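Local coordinates for lumazine-binding protein (Silicibacter pomeroyi DSS-3, PDB 3FKA), which is of unknown function but has an NTF2-like fold and may bind a small ligand, at residues B[49-52]-B[53-57]; B[16-19]-B[20-24]. All coordinates share one frame; numbering follows the deposited sequence.

Contact 1 (B[49-52]-B[53-57])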
# COMPACT_ATOMS: atom_id res chain seq x y z
N LEU B 49 -13.86 2.67 -20.73
CA LEU B 49 -13.12 2.11 -21.84
C LEU B 49 -12.48 0.85 -21.32
O LEU B 49 -11.64 0.92 -20.40
CB LEU B 49 -12.08 3.10 -22.36
CG LEU B 49 -11.30 2.67 -23.60
CD1 LEU B 49 -12.23 2.35 -24.77
CD2 LEU B 49 -10.27 3.74 -24.03
N TRP B 50 -12.90 -0.31 -21.84
CA TRP B 50 -12.34 -1.60 -21.45
C TRP B 50 -11.57 -2.10 -22.66
O TRP B 50 -12.18 -2.58 -23.64
CB TRP B 50 -13.44 -2.59 -21.06
CG TRP B 50 -12.87 -3.83 -20.45
CD1 TRP B 50 -12.14 -4.80 -21.07
CD2 TRP B 50 -13.04 -4.25 -19.10
NE1 TRP B 50 -11.80 -5.78 -20.18
CE2 TRP B 50 -12.35 -5.47 -18.96
CE3 TRP B 50 -13.70 -3.71 -18.00
CZ2 TRP B 50 -12.28 -6.15 -17.74
CZ3 TRP B 50 -13.64 -4.39 -16.79
CH2 TRP B 50 -12.95 -5.60 -16.68
N ASN B 51 -10.25 -2.02 -22.59
CA ASN B 51 -9.39 -2.44 -23.70
C ASN B 51 -8.72 -3.79 -23.56
O ASN B 51 -8.12 -4.05 -22.53
CB ASN B 51 -8.23 -1.44 -23.87
CG ASN B 51 -8.69 -0.06 -24.24
OD1 ASN B 51 -9.61 0.12 -25.01
ND2 ASN B 51 -7.99 0.94 -23.70
N SER B 52 -8.80 -4.60 -24.62
CA SER B 52 -8.09 -5.86 -24.69
C SER B 52 -6.62 -5.52 -24.93
O SER B 52 -6.29 -4.38 -25.28
CB SER B 52 -8.59 -6.68 -25.87
OG SER B 52 -8.35 -6.00 -27.10
N ARG B 53 -5.74 -6.52 -24.87
CA ARG B 53 -4.34 -6.28 -25.16
C ARG B 53 -4.18 -5.81 -26.63
O ARG B 53 -3.42 -4.88 -26.89
CB ARG B 53 -3.48 -7.50 -24.89
CG ARG B 53 -1.99 -7.18 -24.91
CD ARG B 53 -1.15 -8.40 -24.75
NE ARG B 53 -1.20 -9.22 -25.96
CZ ARG B 53 -0.61 -10.39 -26.11
NH1 ARG B 53 0.05 -10.97 -25.10
NH2 ARG B 53 -0.73 -11.02 -27.26
N ASP B 54 -4.90 -6.41 -27.57
CA ASP B 54 -4.82 -5.96 -28.96
C ASP B 54 -5.22 -4.49 -29.09
O ASP B 54 -4.55 -3.73 -29.79
CB ASP B 54 -5.70 -6.80 -29.90
CG ASP B 54 -5.16 -8.20 -30.17
OD1 ASP B 54 -3.97 -8.50 -29.90
OD2 ASP B 54 -5.95 -9.01 -30.72
N ALA B 55 -6.30 -4.10 -28.41
CA ALA B 55 -6.78 -2.72 -28.47
C ALA B 55 -5.79 -1.74 -27.88
O ALA B 55 -5.46 -0.72 -28.51
CB ALA B 55 -8.12 -2.58 -27.78
N PHE B 56 -5.30 -2.00 -26.67
CA PHE B 56 -4.38 -0.99 -26.13
C PHE B 56 -3.00 -0.99 -26.81
O PHE B 56 -2.39 0.06 -26.88
CB PHE B 56 -4.34 -1.00 -24.60
CG PHE B 56 -3.67 -2.13 -23.99
CD1 PHE B 56 -2.29 -2.17 -23.94
CD2 PHE B 56 -4.40 -3.04 -23.21
CE1 PHE B 56 -1.64 -3.17 -23.31
CE2 PHE B 56 -3.74 -4.06 -22.52
CZ PHE B 56 -2.37 -4.14 -22.60
N ILE B 57 -2.52 -2.12 -27.33
CA ILE B 57 -1.25 -2.08 -28.07
C ILE B 57 -1.42 -1.20 -29.35
O ILE B 57 -0.56 -0.38 -29.64
CB ILE B 57 -0.72 -3.47 -28.39
CG1 ILE B 57 -0.27 -4.14 -27.10
CG2 ILE B 57 0.44 -3.36 -29.37
CD1 ILE B 57 0.20 -5.54 -27.31
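The Phe56 ring has Asn51 O at its edge, in its plane, 3.9 Å from CD2, while Ser52 O comes nearer, 3.1 Å from Phe56 CD2, on an oblique line. Over the centre of one face stands the carbonyl oxygen of Arg53, 4.0 Å above the plane, and Phe34 packs against the ring edge-to-face. Phe56 CG sits between its own backbone N and carbonyl carbon (chi1 71°), an uncommon choice in a helix, which turns the ring back over the first turn of helix 53-63. Phe56 CB lies 4.0 Å from Asn51 CB. Ser52 is the N-cap. Its OG accepts from Ala55 N at 3.1 Å, while its carbonyl O takes the nearly straight bond from Phe56 N (2.9 Å, 170° at the hydrogen). Cut back to alanine, Phe56 would probably leave Phe34 without its aromatic partner and open a gap beside Asn51 and the Arg53 carbonyl. The Asn51 amide is directed elsewhere, its ND2 bonding Glu40 on the adjacent strand, and an unidentified ligand lies close to this side chain. Chemically, the strand-to-helix turn combines a serine cap, which satisfies an amide at the helix start, with an aromatic ring whose edge, probably slightly positive, turns to the Asn51 carbonyl oxygen.

Contact 2 (B[16-19]-B[20-24])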
# COMPACT_ATOMS: atom_id res chain seq x y z
N GLU B 16 9.62 -0.32 -15.72
CA GLU B 16 10.42 0.42 -16.68
C GLU B 16 10.17 -0.08 -18.12
O GLU B 16 10.00 0.72 -19.04
CB GLU B 16 11.90 0.34 -16.34
CG GLU B 16 12.76 1.15 -17.33
CD GLU B 16 14.22 1.29 -16.91
OE1 GLU B 16 14.67 0.63 -15.95
OE2 GLU B 16 14.94 2.08 -17.56
N THR B 17 10.11 -1.39 -18.30
CA THR B 17 9.85 -1.99 -19.60
C THR B 17 8.47 -1.57 -20.11
O THR B 17 8.30 -1.21 -21.28
CB THR B 17 9.97 -3.52 -19.54
OG1 THR B 17 11.31 -3.86 -19.16
CG2 THR B 17 9.67 -4.11 -20.89
N TYR B 18 7.49 -1.64 -19.20
CA TYR B 18 6.13 -1.23 -19.50
C TYR B 18 6.02 0.21 -19.97
O TYR B 18 5.49 0.47 -21.05
CB TYR B 18 5.21 -1.50 -18.27
CG TYR B 18 4.00 -0.63 -18.21
CD1 TYR B 18 3.05 -0.67 -19.20
CD2 TYR B 18 3.80 0.24 -17.14
CE1 TYR B 18 1.97 0.14 -19.15
CE2 TYR B 18 2.71 1.06 -17.07
CZ TYR B 18 1.79 1.02 -18.07
OH TYR B 18 0.70 1.87 -17.98
N VAL B 19 6.57 1.14 -19.20
CA VAL B 19 6.47 2.58 -19.53
C VAL B 19 7.17 2.89 -20.86
O VAL B 19 6.62 3.59 -21.72
CB VAL B 19 7.01 3.47 -18.38
CG1 VAL B 19 6.89 4.93 -18.73
CG2 VAL B 19 6.25 3.19 -17.09
N MSE B 20 8.36 2.32 -21.06
CA MSE B 20 9.09 2.56 -22.31
C MSE B 20 8.42 1.91 -23.51
O MSE B 20 8.34 2.52 -24.56
CB MSE B 20 10.54 2.07 -22.22
CG MSE B 20 11.41 2.77 -21.20
SE MSE B 20 11.30 4.70 -21.29
CE MSE B 20 11.62 4.88 -23.20
N ALA B 21 7.94 0.68 -23.36
CA ALA B 21 7.27 -0.02 -24.45
C ALA B 21 6.00 0.73 -24.86
O ALA B 21 5.68 0.87 -26.04
CB ALA B 21 6.98 -1.50 -24.11
N MSE B 22 5.27 1.24 -23.86
CA MSE B 22 4.06 2.02 -24.13
C MSE B 22 4.41 3.28 -24.89
O MSE B 22 3.80 3.58 -25.91
CB MSE B 22 3.34 2.41 -22.84
CG MSE B 22 2.20 3.45 -23.05
SE MSE B 22 1.05 3.69 -21.50
CE MSE B 22 0.81 1.88 -21.20
N THR B 23 5.40 4.02 -24.38
CA THR B 23 5.84 5.27 -25.00
C THR B 23 6.33 5.07 -26.43
O THR B 23 5.96 5.84 -27.31
CB THR B 23 6.96 5.91 -24.16
OG1 THR B 23 6.48 6.14 -22.83
CG2 THR B 23 7.46 7.20 -24.80
N ARG B 24 7.13 4.02 -26.65
CA ARG B 24 7.71 3.72 -27.97
C ARG B 24 6.79 2.98 -28.95
O ARG B 24 7.12 2.90 -30.15
CB ARG B 24 8.97 2.87 -27.79
CG ARG B 24 10.08 3.56 -27.03
CD ARG B 24 10.84 4.55 -27.89
NE ARG B 24 11.88 5.24 -27.11
CZ ARG B 24 11.74 6.39 -26.46
NH1 ARG B 24 10.62 7.09 -26.50
NH2 ARG B 24 12.76 6.88 -25.77
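Thr23 grips Val19 O twice, the polar centre of this turn near the C-terminal end of helix 4-24. Its backbone N makes the regular helical bond at 3.0 Å, and its hydroxyl OG1 donates to the same oxygen at 2.8 Å. The two donors reach the carbonyl from opposite faces of its plane, the hydroxyl tilted 35° from it. With OG1 beside its own backbone N (chi1 -58°), the hydroxyl is turned back toward the preceding turn. The other backbone bonds are ordinary i to i+4 pairs: Met20 N to Glu16 O, Ala21 N to Thr17 O and Met22 N to Tyr18 O.

A Met-aromatic contact, here through selenium, joins Tyr18 and Met22, which lie side by side and point the same way. Met22, a selenomethionine, places SE 5.2 Å from the centroid of the Tyr18 ring and 52° off its normal, an oblique approach; the residue is modelled in two conformers, and the close approach of its end to the ring is doubtful. Both side chains leave the helix with CG anti to the backbone N, which keeps them alongside one another. Tyr18 OH bonds Asp99, and Met22 packs on Trp92 and lies close to an unidentified ligand.

In the apolar packing, Val19 and Thr23 both rest on Pro70, and Val19 also meets Trp72.

The chemistry thus divides the helix: a threonine hydroxyl satisfied by the backbone on one side, and on another a methionine (here selenomethionine) beside a buried tyrosine whose hydroxyl bonds the Asp99 carboxylate.

Both contacts are local, and they follow one another along the chain, contact 2 first. Contact 2 lies within a single element, helix 4-24, and is largely buried, about 8 Å from the centre of the chain to its own centre; contact 1 joins two elements, an edge strand, 47-52, and helix 53-63, and is partly buried at about 12 Å. Their centres are about 16 Å apart, and their nearest atoms, about 6 Å apart, do not touch. Helix 27-33 packs against side chains from both. In each, a hydroxyl meets the helix backbone, but in reversed roles: as acceptor at a helix start in contact 1, as donor within a helix in contact 2.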